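Local coordinates for protein alanine dehydrogenase (Archaeoglobus fulgidus, PDB 1OMO) that catalyses the reversible NAD(+)-dependent oxidative deamination of L-alanine to pyruvate, working as a homodimer with a Rossmann-fold nucleotide-binding domain, at residues M1-E9 with N312-F320. Sequence-based numbering, arbitrary orientation.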
loop_
_atom_site.group_PDB
_atom_site.type_symbol
_atom_site.label_atom_id
_atom_site.label_comp_id
_atom_site.label_asym_id
_atom_site.label_seq_id
_atom_site.Cartn_x
_atom_site.Cartn_y
_atom_site.Cartn_z
ATOM N N MET A 1 -6.434 17.491 -15.499
ATOM C CA MET A 1 -6.607 16.024 -15.269
ATOM C C MET A 1 -7.732 15.786 -14.289
ATOM O O MET A 1 -7.901 16.544 -13.333
ATOM C CB MET A 1 -5.327 15.415 -14.709
ATOM C CG MET A 1 -4.258 15.197 -15.738
ATOM S SD MET A 1 -4.923 14.312 -17.177
ATOM C CE MET A 1 -5.930 13.003 -16.394
ATOM N N GLU A 2 -8.493 14.725 -14.508
ATOM C CA GLU A 2 -9.619 14.430 -13.635
ATOM C C GLU A 2 -9.585 13.028 -13.084
ATOM O O GLU A 2 -9.319 12.079 -13.821
ATOM C CB GLU A 2 -10.938 14.587 -14.403
ATOM C CG GLU A 2 -11.109 15.938 -15.052
ATOM C CD GLU A 2 -11.240 17.029 -14.026
ATOM O OE1 GLU A 2 -12.371 17.279 -13.552
ATOM O OE2 GLU A 2 -10.199 17.623 -13.678
ATOM N N THR A 3 -9.870 12.892 -11.795
ATOM C CA THR A 3 -9.949 11.574 -11.181
ATOM C C THR A 3 -11.446 11.310 -10.913
ATOM O O THR A 3 -12.166 12.160 -10.371
ATOM C CB THR A 3 -9.140 11.518 -9.875
ATOM O OG1 THR A 3 -7.740 11.618 -10.182
ATOM C CG2 THR A 3 -9.405 10.233 -9.120
ATOM N N LEU A 4 -11.922 10.140 -11.335
ATOM C CA LEU A 4 -13.324 9.745 -11.156
ATOM C C LEU A 4 -13.515 9.214 -9.720
ATOM O O LEU A 4 -12.670 8.472 -9.213
ATOM C CB LEU A 4 -13.666 8.658 -12.188
ATOM C CG LEU A 4 -15.066 8.099 -12.336
ATOM C CD1 LEU A 4 -15.941 9.140 -12.973
ATOM C CD2 LEU A 4 -15.033 6.825 -13.151
ATOM N N ILE A 5 -14.593 9.631 -9.059
ATOM C CA ILE A 5 -14.907 9.183 -7.696
ATOM C C ILE A 5 -16.147 8.297 -7.775
ATOM O O ILE A 5 -17.177 8.729 -8.293
ATOM C CB ILE A 5 -15.171 10.395 -6.753
ATOM C CG1 ILE A 5 -13.920 11.289 -6.712
ATOM C CG2 ILE A 5 -15.451 9.926 -5.324
ATOM C CD1 ILE A 5 -12.636 10.541 -6.316
ATOM N N LEU A 6 -16.034 7.052 -7.307
ATOM C CA LEU A 6 -17.165 6.120 -7.342
ATOM C C LEU A 6 -17.562 5.608 -5.966
ATOM O O LEU A 6 -16.741 5.082 -5.189
ATOM C CB LEU A 6 -16.870 4.936 -8.253
ATOM C CG LEU A 6 -16.848 5.172 -9.765
ATOM C CD1 LEU A 6 -16.499 3.865 -10.426
ATOM C CD2 LEU A 6 -18.188 5.677 -10.291
ATOM N N THR A 7 -18.840 5.790 -5.680
ATOM C CA THR A 7 -19.454 5.396 -4.424
ATOM C C THR A 7 -19.865 3.916 -4.421
ATOM O O THR A 7 -19.991 3.300 -5.482
ATOM C CB THR A 7 -20.727 6.185 -4.200
ATOM O OG1 THR A 7 -21.719 5.723 -5.101
ATOM C CG2 THR A 7 -20.539 7.586 -4.585
ATOM N N GLN A 8 -20.123 3.352 -3.242
ATOM C CA GLN A 8 -20.528 1.957 -3.206
ATOM C C GLN A 8 -21.808 1.737 -4.014
ATOM O O GLN A 8 -21.895 0.791 -4.801
ATOM C CB GLN A 8 -20.740 1.480 -1.777
ATOM C CG GLN A 8 -21.066 -0.005 -1.689
ATOM C CD GLN A 8 -21.423 -0.430 -0.291
ATOM O OE1 GLN A 8 -21.030 0.217 0.688
ATOM N NE2 GLN A 8 -22.163 -1.530 -0.178
ATOM N N GLU A 9 -22.791 2.611 -3.835
ATOM C CA GLU A 9 -24.047 2.495 -4.563
ATOM C C GLU A 9 -23.773 2.517 -6.062
ATOM O O GLU A 9 -24.353 1.735 -6.807
ATOM C CB GLU A 9 -25.009 3.631 -4.171
ATOM C CG GLU A 9 -26.374 3.589 -4.864
ATOM C CD GLU A 9 -27.532 4.173 -4.015
ATOM O OE1 GLU A 9 -27.417 5.323 -3.511
ATOM O OE2 GLU A 9 -28.566 3.468 -3.867
ATOM N N ASN A 312 -21.569 7.185 -17.956
ATOM C CA ASN A 312 -21.436 8.532 -17.400
ATOM C C ASN A 312 -21.742 8.507 -15.900
ATOM O O ASN A 312 -22.394 9.417 -15.371
ATOM C CB ASN A 312 -22.403 9.504 -18.089
ATOM C CG ASN A 312 -22.025 10.960 -17.852
ATOM O OD1 ASN A 312 -22.882 11.840 -17.841
ATOM N ND2 ASN A 312 -20.728 11.221 -17.674
ATOM N N VAL A 313 -21.294 7.458 -15.220
ATOM C CA VAL A 313 -21.529 7.345 -13.791
ATOM C C VAL A 313 -20.318 7.859 -13.006
ATOM O O VAL A 313 -19.154 7.671 -13.423
ATOM C CB VAL A 313 -21.790 5.877 -13.400
ATOM C CG1 VAL A 313 -22.121 5.781 -11.902
ATOM C CG2 VAL A 313 -22.932 5.311 -14.246
ATOM N N GLY A 314 -20.591 8.504 -11.875
ATOM C CA GLY A 314 -19.522 9.013 -11.035
ATOM C C GLY A 314 -19.534 10.516 -10.887
ATOM O O GLY A 314 -20.514 11.165 -11.233
ATOM N N SER A 315 -18.464 11.062 -10.323
ATOM C CA SER A 315 -18.305 12.503 -10.146
ATOM C C SER A 315 -16.808 12.689 -10.339
ATOM O O SER A 315 -16.062 11.714 -10.269
ATOM C CB SER A 315 -18.769 12.960 -8.752
ATOM O OG SER A 315 -17.944 12.484 -7.696
ATOM N N LYS A 316 -16.363 13.910 -10.600
ATOM C CA LYS A 316 -14.953 14.123 -10.863
ATOM C C LYS A 316 -14.239 15.155 -10.021
ATOM O O LYS A 316 -14.775 16.229 -9.769
ATOM C CB LYS A 316 -14.767 14.510 -12.326
ATOM C CG LYS A 316 -15.218 13.452 -13.301
ATOM C CD LYS A 316 -15.355 14.020 -14.707
ATOM C CE LYS A 316 -15.579 12.924 -15.742
ATOM N NZ LYS A 316 -14.351 12.110 -15.914
ATOM N N ILE A 317 -13.011 14.835 -9.624
ATOM C CA ILE A 317 -12.219 15.763 -8.856
ATOM C C ILE A 317 -10.837 15.953 -9.495
ATOM O O ILE A 317 -10.229 14.999 -9.969
ATOM C CB ILE A 317 -12.099 15.302 -7.353
ATOM C CG1 ILE A 317 -11.646 16.475 -6.475
ATOM C CG2 ILE A 317 -11.109 14.198 -7.201
ATOM C CD1 ILE A 317 -12.801 17.178 -5.728
ATOM N N LYS A 318 -10.369 17.202 -9.528
ATOM C CA LYS A 318 -9.050 17.558 -10.066
ATOM C C LYS A 318 -8.123 17.635 -8.852
ATOM O O LYS A 318 -8.045 18.653 -8.174
ATOM C CB LYS A 318 -9.123 18.925 -10.766
ATOM C CG LYS A 318 -7.829 19.382 -11.477
ATOM C CD LYS A 318 -7.963 20.821 -12.015
ATOM C CE LYS A 318 -7.360 21.860 -11.050
ATOM N NZ LYS A 318 -5.929 22.130 -11.398
ATOM N N PHE A 319 -7.435 16.546 -8.569
ATOM C CA PHE A 319 -6.556 16.496 -7.426
ATOM C C PHE A 319 -5.296 17.322 -7.515
ATOM O O PHE A 319 -4.846 17.867 -6.516
ATOM C CB PHE A 319 -6.144 15.046 -7.143
ATOM C CG PHE A 319 -7.124 14.275 -6.290
ATOM C CD1 PHE A 319 -7.808 13.183 -6.807
ATOM C CD2 PHE A 319 -7.348 14.632 -4.970
ATOM C CE1 PHE A 319 -8.701 12.461 -6.005
ATOM C CE2 PHE A 319 -8.228 13.921 -4.180
ATOM C CZ PHE A 319 -8.902 12.839 -4.689
ATOM N N PHE A 320 -4.714 17.410 -8.703
ATOM C CA PHE A 320 -3.436 18.101 -8.862
ATOM C C PHE A 320 -3.452 19.409 -9.632
ATOM O O PHE A 320 -4.439 19.634 -10.355
ATOM C CB PHE A 320 -2.441 17.151 -9.526
ATOM C CG PHE A 320 -2.535 15.748 -9.026
ATOM C CD1 PHE A 320 -3.017 14.739 -9.845
ATOM C CD2 PHE A 320 -2.186 15.447 -7.710
ATOM C CE1 PHE A 320 -3.159 13.449 -9.374
ATOM C CE2 PHE A 320 -2.326 14.157 -7.226
ATOM C CZ PHE A 320 -2.818 13.151 -8.069
HETATM O O HOH W 1 -4.620 18.385 -13.344
HETATM O O HOH W 2 -7.365 14.186 -10.416
HETATM O O HOH W 3 -19.193 10.054 -6.656
#
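Thr3 keeps OG1 beside its own backbone N and CG2 anti to that N (chi1 -68°), and both branches meet the ring of Phe319. OG1 lies at the ring edge, near its plane, 3.7 Å from Phe319 CD1. CG2 comes next to CE1 of the same ring. The setting is an antiparallel strand pair that joins the two chain termini: 3-6 runs beside 315-317, an outermost strand of the mixed sheet within this chain. On its other flank 3-6 bonds to strand 95-100. Thr3 and Ile317 form a hydrogen-bonded pair: Thr3 N donates to Ile317 O at 2.8 Å, and Ile317 N returns a nearly straight bond (172°) to Thr3 O. Ile5 N donates to Ser315 O, also at 2.8 Å; the reverse bond is weak. On the side-chain face of Thr3 and Ile5, Ile317 CG2 sits over the Phe319 ring, offset toward its rim, and touches Ile5 CD1 at 4.1 Å. The second subunit adds Leu6 against Phe319 and Ile317 against Ile5, so this packing belongs to the dimer interface. With an alanine in place of Phe319, Thr3 CG2 and Ile317 CG2 would probably lose their shared aromatic partner, and a gap would be likely to open at that interface. On the opposite face, Leu4 packs on helix 294-311 and places CD1 3.6 Å from Val313 O. Thr3 OG1 also bonds to Pro95 O. A water completes the join: it donates to Thr3 OG1 at 2.6 Å and to Ile317 O, and accepts from Phe319 N at 3.0 Å.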